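Local coordinates for protein IG hypothetical 16092 (Bacillus cereus ATCC 14579, PDB 1YQH) that is of unknown function but belongs to the UPF0045 (DUF77) family, related to thiamine-binding proteins, and so may bind thiamine, at residues 16-21 / 72-77; 11-16 / 45-50; 28-33 / 66-71; 5-10 / 89-94. One frame throughout, in Å; residues are numbered along the deposited sequence. Where two conformers were deposited one is given.

Contact 1 of 4, residues 16-21 / 72-77; sequences PQAKTK and GAEEVI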
loop_
_atom_site.group_PDB
_atom_site.type_symbol
_atom_site.label_atom_id
_atom_site.label_comp_id
_atom_site.label_asym_id
_atom_site.label_seq_id
_atom_site.Cartn_x
_atom_site.Cartn_y
_atom_site.Cartn_z
ATOM N N PRO A 16 -14.035 1.850 3.559
ATOM C CA PRO A 16 -15.164 1.045 4.016
ATOM C C PRO A 16 -16.207 0.774 2.941
ATOM O O PRO A 16 -16.312 1.533 1.967
ATOM C CB PRO A 16 -15.769 1.923 5.112
ATOM C CG PRO A 16 -15.538 3.331 4.602
ATOM C CD PRO A 16 -14.230 3.292 3.831
ATOM N N GLN A 17 -16.948 -0.316 3.122
ATOM C CA GLN A 17 -18.180 -0.562 2.384
ATOM C C GLN A 17 -19.304 -0.469 3.394
ATOM O O GLN A 17 -19.326 -1.220 4.382
ATOM C CB GLN A 17 -18.176 -1.955 1.757
ATOM C CG GLN A 17 -17.118 -2.154 0.700
ATOM C CD GLN A 17 -17.357 -1.305 -0.536
ATOM O OE1 GLN A 17 -18.493 -1.175 -1.016
ATOM N NE2 GLN A 17 -16.283 -0.747 -1.072
ATOM N N ALA A 18 -20.235 0.447 3.151
ATOM C CA ALA A 18 -21.380 0.638 4.050
ATOM C C ALA A 18 -22.676 0.744 3.247
ATOM O O ALA A 18 -22.806 1.639 2.410
ATOM C CB ALA A 18 -21.190 1.873 4.904
ATOM N N LYS A 19 -23.633 -0.138 3.544
ATOM C CA LYS A 19 -24.908 -0.206 2.809
ATOM C C LYS A 19 -25.814 1.017 3.001
ATOM O O LYS A 19 -26.579 1.359 2.101
ATOM C CB LYS A 19 -25.694 -1.485 3.166
ATOM C CG LYS A 19 -25.089 -2.808 2.664
ATOM C CD LYS A 19 -25.695 -4.000 3.408
ATOM C CE LYS A 19 -25.054 -5.326 3.022
ATOM N NZ LYS A 19 -25.637 -6.473 3.804
ATOM N N THR A 20 -25.756 1.661 4.168
ATOM C CA THR A 20 -26.673 2.779 4.449
ATOM C C THR A 20 -25.999 4.052 4.956
ATOM O O THR A 20 -26.658 4.907 5.550
ATOM C CB THR A 20 -27.775 2.379 5.458
ATOM O OG1 THR A 20 -27.168 1.989 6.697
ATOM C CG2 THR A 20 -28.622 1.239 4.914
ATOM N N LYS A 21 -24.690 4.176 4.728
ATOM C CA LYS A 21 -23.945 5.361 5.151
ATOM C C LYS A 21 -23.065 5.871 4.019
ATOM O O LYS A 21 -22.584 5.086 3.194
ATOM C CB LYS A 21 -23.044 5.048 6.365
ATOM C CG LYS A 21 -23.730 4.349 7.547
ATOM C CD LYS A 21 -24.721 5.268 8.270
ATOM C CE LYS A 21 -25.418 4.544 9.428
ATOM N NZ LYS A 21 -25.886 3.157 9.073
ATOM N N GLY A 72 -21.290 1.434 10.814
ATOM C CA GLY A 72 -22.155 0.843 9.790
ATOM C C GLY A 72 -21.473 0.170 8.609
ATOM O O GLY A 72 -22.153 -0.356 7.722
ATOM N N ALA A 73 -20.144 0.165 8.570
ATOM C CA ALA A 73 -19.458 -0.544 7.487
ATOM C C ALA A 73 -19.606 -2.053 7.660
ATOM O O ALA A 73 -19.447 -2.579 8.768
ATOM C CB ALA A 73 -17.963 -0.153 7.410
ATOM N N GLU A 74 -19.922 -2.736 6.562
ATOM C CA GLU A 74 -19.968 -4.190 6.551
ATOM C C GLU A 74 -18.556 -4.769 6.420
ATOM O O GLU A 74 -18.271 -5.859 6.928
ATOM C CB GLU A 74 -20.891 -4.676 5.430
ATOM C CG GLU A 74 -22.403 -4.598 5.789
ATOM C CD GLU A 74 -22.995 -3.167 5.825
ATOM O OE1 GLU A 74 -23.799 -2.867 6.745
ATOM O OE2 GLU A 74 -22.685 -2.353 4.934
ATOM N N GLU A 75 -17.670 -4.034 5.750
ATOM C CA GLU A 75 -16.276 -4.456 5.628
ATOM C C GLU A 75 -15.379 -3.257 5.403
ATOM O O GLU A 75 -15.850 -2.175 5.046
ATOM C CB GLU A 75 -16.089 -5.503 4.519
ATOM C CG GLU A 75 -16.437 -5.003 3.110
ATOM C CD GLU A 75 -16.308 -6.080 2.027
ATOM O OE1 GLU A 75 -16.267 -7.288 2.353
ATOM O OE2 GLU A 75 -16.268 -5.708 0.831
ATOM N N VAL A 76 -14.081 -3.453 5.606
ATOM C CA VAL A 76 -13.132 -2.361 5.467
ATOM C C VAL A 76 -11.877 -2.917 4.839
ATOM O O VAL A 76 -11.432 -4.002 5.212
ATOM C CB VAL A 76 -12.730 -1.769 6.855
ATOM C CG1 VAL A 76 -11.795 -0.573 6.677
ATOM C CG2 VAL A 76 -13.955 -1.393 7.688
ATOM N N ILE A 77 -11.306 -2.173 3.893
ATOM C CA ILE A 77 -9.970 -2.487 3.397
ATOM C C ILE A 77 -9.025 -1.479 4.042
ATOM O O ILE A 77 -9.165 -0.256 3.844
ATOM C CB ILE A 77 -9.877 -2.396 1.858
ATOM C CG1 ILE A 77 -10.933 -3.272 1.168
ATOM C CG2 ILE A 77 -8.443 -2.724 1.367
ATOM C CD1 ILE A 77 -10.818 -4.794 1.458
HETATM O O HOH W 1 -24.583 0.573 6.533
#
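Q17 grips the 72-77 segment through both of its backbone polar atoms. Its N donates to E75 O at 2.9 Å with a nearly straight N-H...O angle of 172°, while its O accepts from E74 N at 2.7 Å. Because E74 and E75 together face the single residue Q17, the pairing is a classic beta bulge at the end of the antiparallel strands 8-17 and 75-84. Beyond it, the E74 chain bends at chi2 (73°), bringing its carboxylate to K19, and OE2 accepts from K19 N at 2.8 Å on the syn side of the carboxylate. The K19 side chain crosses that of E74 at about a right angle and lays its methylenes against the carboxylate, with CG 3.3 Å from OE2. P16, on the face it shares with V76, also touches A73, CB to CB at 3.8 Å; proline, lacking an N-H, suits a non-hydrogen-bonded pair with V76. Q17 and E75 lie side by side on the other face, their polar ends serving the assembly: Q17 NE2 bonds P16 O of the third subunit, and E75 bridges to R85 of the second. Farther out, water 1 links T20 N to G72 O, G72 ending the preceding helix in a Schellman motif. The K19 N-H ties its loop to the bulge and may favour the E74 carboxylate charge, which G72 O beside OE1 would oppose.

Contact 2 of 4, residues 11-16 / 45-50; sequences SFSVVP and AMETTL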
loop_
_atom_site.group_PDB
_atom_site.type_symbol
_atom_site.label_atom_id
_atom_site.label_comp_id
_atom_site.label_asym_id
_atom_site.label_seq_id
_atom_site.Cartn_x
_atom_site.Cartn_y
_atom_site.Cartn_z
ATOM N N SER A 11 1.796 5.345 8.097
ATOM C CA SER A 11 0.579 5.900 7.544
ATOM C C SER A 11 -0.449 4.807 7.388
ATOM O O SER A 11 -0.103 3.617 7.315
ATOM C CB SER A 11 0.829 6.618 6.209
ATOM O OG SER A 11 1.209 5.706 5.196
ATOM N N PHE A 12 -1.717 5.195 7.364
ATOM C CA PHE A 12 -2.762 4.212 7.143
ATOM C C PHE A 12 -3.972 4.856 6.515
ATOM O O PHE A 12 -4.168 6.083 6.587
ATOM C CB PHE A 12 -3.152 3.516 8.473
ATOM C CG PHE A 12 -4.191 4.263 9.284
ATOM C CD1 PHE A 12 -5.529 3.846 9.279
ATOM C CD2 PHE A 12 -3.838 5.377 10.053
ATOM C CE1 PHE A 12 -6.500 4.518 10.021
ATOM C CE2 PHE A 12 -4.803 6.055 10.802
ATOM C CZ PHE A 12 -6.136 5.631 10.789
ATOM N N SER A 13 -4.791 4.016 5.905
ATOM C CA SER A 13 -6.085 4.455 5.418
ATOM C C SER A 13 -7.103 3.340 5.593
ATOM O O SER A 13 -6.727 2.166 5.661
ATOM C CB SER A 13 -5.980 4.881 3.951
ATOM O OG SER A 13 -5.453 3.836 3.161
ATOM N N VAL A 14 -8.379 3.725 5.673
ATOM C CA VAL A 14 -9.494 2.772 5.696
ATOM C C VAL A 14 -10.438 3.087 4.546
ATOM O O VAL A 14 -10.786 4.255 4.314
ATOM C CB VAL A 14 -10.240 2.799 7.061
ATOM C CG1 VAL A 14 -9.351 2.208 8.154
ATOM C CG2 VAL A 14 -10.648 4.231 7.426
ATOM N N VAL A 15 -10.817 2.062 3.791
ATOM C CA VAL A 15 -11.791 2.228 2.711
ATOM C C VAL A 15 -12.938 1.288 3.050
ATOM O O VAL A 15 -12.812 0.065 2.899
ATOM C CB VAL A 15 -11.218 1.871 1.338
ATOM C CG1 VAL A 15 -12.235 2.145 0.258
ATOM C CG2 VAL A 15 -9.926 2.640 1.080
ATOM N N PRO A 16 -14.035 1.850 3.559
ATOM C CA PRO A 16 -15.164 1.045 4.016
ATOM C C PRO A 16 -16.207 0.774 2.941
ATOM O O PRO A 16 -16.312 1.533 1.967
ATOM C CB PRO A 16 -15.769 1.923 5.112
ATOM C CG PRO A 16 -15.538 3.331 4.602
ATOM C CD PRO A 16 -14.230 3.292 3.831
ATOM N N ALA A 45 -4.723 13.489 2.109
ATOM C CA ALA A 45 -5.840 13.191 1.207
ATOM C C ALA A 45 -6.033 11.686 0.982
ATOM O O ALA A 45 -7.163 11.247 0.755
ATOM C CB ALA A 45 -5.621 13.889 -0.127
HETATM N N MSE A 46 -4.947 10.913 1.056
HETATM C CA MSE A 46 -4.986 9.460 0.763
HETATM C C MSE A 46 -4.660 8.564 1.959
HETATM O O MSE A 46 -5.065 7.398 1.984
HETATM C CB MSE A 46 -4.010 9.101 -0.384
HETATM C CG MSE A 46 -4.257 9.881 -1.704
HETATM SE SE MSE A 46 -6.016 9.565 -2.453
HETATM C CE MSE A 46 -5.757 7.712 -2.935
ATOM N N GLU A 47 -3.921 9.122 2.925
ATOM C CA GLU A 47 -3.375 8.394 4.082
ATOM C C GLU A 47 -3.277 9.344 5.274
ATOM O O GLU A 47 -3.068 10.546 5.087
ATOM C CB GLU A 47 -1.947 7.875 3.792
ATOM C CG GLU A 47 -1.723 7.075 2.502
ATOM C CD GLU A 47 -2.560 5.801 2.402
ATOM O OE1 GLU A 47 -2.947 5.206 3.434
ATOM O OE2 GLU A 47 -2.830 5.388 1.261
ATOM N N THR A 48 -3.411 8.807 6.490
ATOM C CA THR A 48 -3.162 9.578 7.715
ATOM C C THR A 48 -1.834 9.105 8.273
ATOM O O THR A 48 -1.609 7.887 8.393
ATOM C CB THR A 48 -4.306 9.346 8.727
ATOM O OG1 THR A 48 -5.476 9.999 8.228
ATOM C CG2 THR A 48 -3.973 9.902 10.138
ATOM N N THR A 49 -0.959 10.059 8.586
ATOM C CA THR A 49 0.365 9.761 9.130
ATOM C C THR A 49 0.289 9.790 10.654
ATOM O O THR A 49 -0.359 10.682 11.204
ATOM C CB THR A 49 1.392 10.813 8.664
ATOM O OG1 THR A 49 1.376 10.878 7.233
ATOM C CG2 THR A 49 2.808 10.432 9.146
ATOM N N LEU A 50 0.953 8.824 11.298
ATOM C CA LEU A 50 1.087 8.726 12.756
ATOM C C LEU A 50 2.556 8.622 13.161
ATOM O O LEU A 50 3.380 8.075 12.418
ATOM C CB LEU A 50 0.369 7.472 13.282
ATOM C CG LEU A 50 -1.070 7.216 12.834
ATOM C CD1 LEU A 50 -1.577 5.860 13.320
ATOM C CD2 LEU A 50 -1.994 8.344 13.327
HETATM O O HOH W 2 -0.807 3.539 4.271
HETATM O O HOH W 3 -6.847 8.062 6.297
#
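F12 and S11, the residues of strand 11-16 with the most surface buried here, send their side chains to opposite faces of the sheet. The F12 ring lies beside T48, both side chains pointing the same way, with CE2 3.9 Å from T48 CB. L50 crosses F12 obliquely, its CD1 4.0 Å from F12 CD2. A large flat ring suits this place, since V34 of helix 23-36 and V61 and A64 of helix 54-70 cover it. Beneath the ring the backbones form an antiparallel hydrogen-bonded pair: T48 N reaches F12 O with an N-H...O angle of 176°, and F12 N returns a bond to T48 O. These strands are the middle pair of a four-stranded antiparallel sheet with two helices packed on one face, the ferredoxin-like arrangement. S11 and T49 form the non-hydrogen-bonded pair, their side chains on the other face, where S11 CB rests 3.9 Å from E47 CB. Small serines leave room for E47, which was modelled in two conformers, leaving its bonds less certain. In the one described its chain bends at chi2 (-60°), and OE1 accepts from S13 OG at 2.9 Å, on the syn side of the carboxylate but 28° out of its plane. Water 2 donates to the same OE1 at 2.8 Å and to S11 OG, so in this conformer one carboxylate oxygen gathers two donors. Both polar ends also look to the fourth subunit: E47 OE2 makes a salt bridge with its K81, and S11 OG a hydrogen bond with its E47.

Contact 3 of 4, residues 28-33 / 66-71; sequences DKAIEV and QACVDA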
loop_
_atom_site.group_PDB
_atom_site.type_symbol
_atom_site.label_atom_id
_atom_site.label_comp_id
_atom_site.label_asym_id
_atom_site.label_seq_id
_atom_site.Cartn_x
_atom_site.Cartn_y
_atom_site.Cartn_z
ATOM N N ASP A 28 -15.049 9.425 9.058
ATOM C CA ASP A 28 -14.944 10.410 10.125
ATOM C C ASP A 28 -14.845 9.776 11.524
ATOM O O ASP A 28 -14.246 10.354 12.433
ATOM C CB ASP A 28 -16.125 11.370 10.054
ATOM C CG ASP A 28 -15.959 12.551 10.961
ATOM O OD1 ASP A 28 -15.026 13.354 10.741
ATOM O OD2 ASP A 28 -16.770 12.679 11.888
ATOM N N LYS A 29 -15.423 8.588 11.690
ATOM C CA LYS A 29 -15.342 7.872 12.958
ATOM C C LYS A 29 -13.972 7.214 13.130
ATOM O O LYS A 29 -13.460 7.105 14.251
ATOM C CB LYS A 29 -16.471 6.843 13.071
ATOM C CG LYS A 29 -17.887 7.459 13.051
ATOM C CD LYS A 29 -18.097 8.541 14.112
ATOM C CE LYS A 29 -18.224 7.978 15.508
ATOM N NZ LYS A 29 -18.565 9.050 16.514
ATOM N N ALA A 30 -13.377 6.785 12.021
ATOM C CA ALA A 30 -12.013 6.258 12.055
ATOM C C ALA A 30 -11.028 7.375 12.404
ATOM O O ALA A 30 -10.162 7.194 13.257
ATOM C CB ALA A 30 -11.643 5.603 10.720
ATOM N N ILE A 31 -11.171 8.539 11.773
ATOM C CA ILE A 31 -10.263 9.654 12.086
ATOM C C ILE A 31 -10.455 10.127 13.537
ATOM O O ILE A 31 -9.489 10.519 14.202
ATOM C CB ILE A 31 -10.398 10.800 11.053
ATOM C CG1 ILE A 31 -10.046 10.297 9.642
ATOM C CG2 ILE A 31 -9.524 12.003 11.453
ATOM C CD1 ILE A 31 -8.642 9.767 9.500
ATOM N N GLU A 32 -11.687 10.051 14.044
ATOM C CA GLU A 32 -11.953 10.394 15.449
ATOM C C GLU A 32 -11.087 9.550 16.395
ATOM O O GLU A 32 -10.555 10.057 17.396
ATOM C CB GLU A 32 -13.435 10.217 15.770
ATOM C CG GLU A 32 -13.836 10.700 17.153
ATOM C CD GLU A 32 -15.329 10.581 17.387
ATOM O OE1 GLU A 32 -15.969 11.623 17.643
ATOM O OE2 GLU A 32 -15.858 9.451 17.300
ATOM N N VAL A 33 -10.923 8.268 16.077
ATOM C CA VAL A 33 -10.058 7.409 16.887
ATOM C C VAL A 33 -8.637 7.990 16.923
ATOM O O VAL A 33 -8.033 8.095 17.994
ATOM C CB VAL A 33 -10.039 5.957 16.370
ATOM C CG1 VAL A 33 -8.968 5.134 17.091
ATOM C CG2 VAL A 33 -11.428 5.315 16.535
ATOM N N GLN A 66 -12.180 -0.767 13.323
ATOM C CA GLN A 66 -13.369 -1.195 14.056
ATOM C C GLN A 66 -14.393 -0.061 14.147
ATOM O O GLN A 66 -15.598 -0.311 14.063
ATOM C CB GLN A 66 -13.023 -1.739 15.458
ATOM C CG GLN A 66 -14.243 -2.244 16.232
ATOM C CD GLN A 66 -14.947 -3.394 15.548
ATOM O OE1 GLN A 66 -16.180 -3.414 15.447
ATOM N NE2 GLN A 66 -14.176 -4.369 15.087
ATOM N N ALA A 67 -13.924 1.178 14.305
ATOM C CA ALA A 67 -14.848 2.331 14.333
ATOM C C ALA A 67 -15.682 2.407 13.045
ATOM O O ALA A 67 -16.862 2.773 13.086
ATOM C CB ALA A 67 -14.099 3.641 14.571
ATOM N N CYS A 68 -15.071 2.055 11.919
ATOM C CA CYS A 68 -15.781 2.036 10.644
ATOM C C CYS A 68 -16.951 1.048 10.685
ATOM O O CYS A 68 -18.078 1.373 10.301
ATOM C CB CYS A 68 -14.836 1.650 9.502
ATOM S SG CYS A 68 -13.575 2.857 9.078
ATOM N N VAL A 69 -16.676 -0.157 11.176
ATOM C CA VAL A 69 -17.697 -1.200 11.328
ATOM C C VAL A 69 -18.787 -0.765 12.310
ATOM O O VAL A 69 -19.993 -0.926 12.039
ATOM C CB VAL A 69 -17.048 -2.540 11.752
ATOM C CG1 VAL A 69 -18.111 -3.609 12.066
ATOM C CG2 VAL A 69 -16.096 -3.019 10.637
ATOM N N ASP A 70 -18.376 -0.186 13.437
ATOM C CA ASP A 70 -19.348 0.321 14.421
ATOM C C ASP A 70 -20.239 1.421 13.817
ATOM O O ASP A 70 -21.413 1.571 14.202
ATOM C CB ASP A 70 -18.636 0.854 15.662
ATOM C CG ASP A 70 -17.920 -0.229 16.457
ATOM O OD1 ASP A 70 -18.240 -1.428 16.312
ATOM O OD2 ASP A 70 -17.019 0.138 17.247
ATOM N N ALA A 71 -19.678 2.173 12.874
ATOM C CA ALA A 71 -20.386 3.248 12.186
ATOM C C ALA A 71 -21.311 2.737 11.065
ATOM O O ALA A 71 -22.036 3.523 10.442
ATOM C CB ALA A 71 -19.394 4.271 11.647
#
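A30 and A67 mark the closest backbone approach of helix segments 28-33 and 66-70, their CA atoms 5.4 Å apart. The two short axes come within 7.9 Å and run broadly antiparallel, 140° between their N-to-C directions. Alanine at both positions allows this spacing, because neither side chain extends beyond CB. The methyl of A67 points at the other helix and faces both K29 O, 3.5 Å from A67 CB, and V33 CG2, 3.7 Å from it. V33 carries CG1 anti to its backbone N (chi1 171°), which leaves CG2 beside the N and turned to A67. One turn farther along the second helix, A71 CB rests against the aliphatic start of K29, 3.8 Å from CG. The rest of the lysine bends away at chi2 and chi3, so that its charge leaves the apolar seam; NZ forms a salt bridge with E32 OE2 at 2.8 Å, within its own helix. A long flexible chain suits such an edge, greasy at its base and charged at its exposed end. Deeper in, A30 CB touches C68 SG at 3.7 Å, both residues small and buried. Toward the sheet, V14 of strand 8-17 packs on both A30 and C68, while C68 and V69 also meet V76 of strand 75-84, these two strands forming the floor for the helix pair.

Contact 4 of 4, residues 5-10 / 89-94; sequences SQQVTM and GVTIDE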
loop_
_atom_site.group_PDB
_atom_site.type_symbol
_atom_site.label_atom_id
_atom_site.label_comp_id
_atom_site.label_asym_id
_atom_site.label_seq_id
_atom_site.Cartn_x
_atom_site.Cartn_y
_atom_site.Cartn_z
ATOM N N SER A 5 10.412 2.404 23.826
ATOM C CA SER A 5 10.835 1.985 22.487
ATOM C C SER A 5 11.046 3.182 21.575
ATOM O O SER A 5 10.389 4.217 21.737
ATOM C CB SER A 5 9.789 1.050 21.870
ATOM O OG SER A 5 9.629 -0.104 22.676
ATOM N N GLN A 6 11.962 3.053 20.618
ATOM C CA GLN A 6 12.176 4.130 19.655
ATOM C C GLN A 6 10.918 4.294 18.800
ATOM O O GLN A 6 10.195 3.316 18.554
ATOM C CB GLN A 6 13.402 3.861 18.781
ATOM C CG GLN A 6 14.729 3.731 19.561
ATOM C CD GLN A 6 15.301 5.071 20.036
ATOM O OE1 GLN A 6 14.569 6.037 20.233
ATOM N NE2 GLN A 6 16.621 5.121 20.235
ATOM N N GLN A 7 10.660 5.522 18.365
ATOM C CA GLN A 7 9.444 5.820 17.621
ATOM C C GLN A 7 9.437 5.141 16.260
ATOM O O GLN A 7 10.490 4.857 15.690
ATOM C CB GLN A 7 9.285 7.326 17.434
ATOM C CG GLN A 7 8.636 8.022 18.622
ATOM C CD GLN A 7 8.639 9.531 18.493
ATOM O OE1 GLN A 7 7.735 10.203 18.978
ATOM N NE2 GLN A 7 9.654 10.071 17.836
ATOM N N VAL A 8 8.235 4.871 15.768
ATOM C CA VAL A 8 8.036 4.546 14.357
ATOM C C VAL A 8 7.228 5.698 13.755
ATOM O O VAL A 8 6.595 6.498 14.470
ATOM C CB VAL A 8 7.307 3.174 14.101
ATOM C CG1 VAL A 8 8.058 2.028 14.766
ATOM C CG2 VAL A 8 5.846 3.203 14.556
ATOM N N THR A 9 7.275 5.793 12.437
ATOM C CA THR A 9 6.350 6.615 11.689
ATOM C C THR A 9 5.539 5.638 10.813
ATOM O O THR A 9 6.072 4.631 10.340
ATOM C CB THR A 9 7.126 7.680 10.870
ATOM O OG1 THR A 9 7.853 8.532 11.785
ATOM C CG2 THR A 9 6.186 8.541 10.047
HETATM N N MSE A 10 4.255 5.922 10.640
HETATM C CA MSE A 10 3.338 5.017 9.965
HETATM C C MSE A 10 2.325 5.868 9.201
HETATM O O MSE A 10 2.061 7.011 9.588
HETATM C CB MSE A 10 2.621 4.191 11.036
HETATM C CG MSE A 10 1.706 3.107 10.538
HETATM SE SE MSE A 10 0.838 2.278 12.060
HETATM C CE MSE A 10 2.403 1.465 12.947
ATOM N N GLY A 89 15.116 5.073 15.893
ATOM C CA GLY A 89 13.774 5.620 15.666
ATOM C C GLY A 89 13.701 6.423 14.385
ATOM O O GLY A 89 14.729 6.760 13.786
ATOM N N VAL A 90 12.480 6.722 13.966
ATOM C CA VAL A 90 12.244 7.545 12.778
ATOM C C VAL A 90 11.064 8.471 13.086
ATOM O O VAL A 90 10.098 8.060 13.734
ATOM C CB VAL A 90 11.991 6.677 11.517
ATOM C CG1 VAL A 90 10.864 5.697 11.752
ATOM C CG2 VAL A 90 11.745 7.556 10.266
ATOM N N THR A 91 11.170 9.714 12.625
ATOM C CA THR A 91 10.195 10.757 12.922
ATOM C C THR A 91 9.638 11.380 11.651
ATOM O O THR A 91 10.243 11.289 10.577
ATOM C CB THR A 91 10.812 11.893 13.779
ATOM O OG1 THR A 91 11.897 12.492 13.061
ATOM C CG2 THR A 91 11.301 11.351 15.129
ATOM N N ILE A 92 8.481 12.023 11.784
ATOM C CA ILE A 92 7.890 12.748 10.675
ATOM C C ILE A 92 8.845 13.861 10.222
ATOM O O ILE A 92 9.136 14.013 9.031
ATOM C CB ILE A 92 6.527 13.341 11.068
ATOM C CG1 ILE A 92 5.511 12.204 11.278
ATOM C CG2 ILE A 92 6.047 14.345 9.995
ATOM C CD1 ILE A 92 4.155 12.617 11.913
ATOM N N ASP A 93 9.335 14.626 11.187
ATOM C CA ASP A 93 10.151 15.799 10.871
ATOM C C ASP A 93 11.403 15.447 10.073
ATOM O O ASP A 93 11.774 16.174 9.164
ATOM C CB ASP A 93 10.484 16.584 12.137
ATOM C CG ASP A 93 9.273 17.305 12.709
ATOM O OD1 ASP A 93 8.258 17.429 12.003
ATOM O OD2 ASP A 93 9.333 17.771 13.869
ATOM N N GLU A 94 12.037 14.314 10.379
ATOM C CA GLU A 94 13.265 13.974 9.675
ATOM C C GLU A 94 12.992 13.686 8.201
ATOM O O GLU A 94 13.849 13.921 7.353
ATOM C CB GLU A 94 13.988 12.812 10.352
ATOM C CG GLU A 94 13.657 11.468 9.794
ATOM C CD GLU A 94 14.451 10.385 10.472
ATOM O OE1 GLU A 94 14.114 10.047 11.624
ATOM O OE2 GLU A 94 15.405 9.882 9.847
#
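T9 meets the loop that leads into helix 92-96, where T91 is the N-cap and forms a capping box with E94. The tight part lies around T9. Its hydroxyl, placed anti to the carbonyl carbon (chi1 -62°), donates from OG1 to V90 O at 3.0 Å, coming from above the carbonyl plane. Its methyl serves the apolar side: CG2 lies 3.9 Å from I92 CG1, the two side chains crossing at about a right angle. Threonine suits a place that needs both functions, and A45 of the fourth subunit packs on T9 and I92. V90 adds CG1, 3.7 Å from T9 N, while V90 N donates to Q7 O at 3.2 Å, again from above the carbonyl plane. G89 belongs to this tight part, its CA 3.4 Å from Q7 O; its positive phi favours glycine. Toward Q6 the contact opens to solvent: this exposed side chain lays CB 3.6 Å from G89 N, and its NE2 is bonded to S87 O just before the segment. The capping box then fixes the helix start: T91 OG1 accepts from E94 N, and in return E94 OE1 takes T91 N at 3.1 Å, on the anti side of the carboxylate and 32° out of its plane.

In the fold
Strand 8-17 runs through contacts 4, 2 and 1 in that order; the centres of contacts 4 and 1 are about 32 Å apart, on opposite sides of the chain's centre. Contact 2 joins it to strand 48-52 and contact 1 to strand 75-84, making it a central strand of the sheet. Contact 3, centred about 11 Å from contact 1 and 12 Å from contact 2, joins the two helices that cover one sheet face. Along the chain, contact 2 crosses contacts 1 and 3, contact 3 lies between the segments of contact 1, and contact 4 spans all the others. All four contacts reach other subunits, and strand 75-84 continues the sheet into the second subunit.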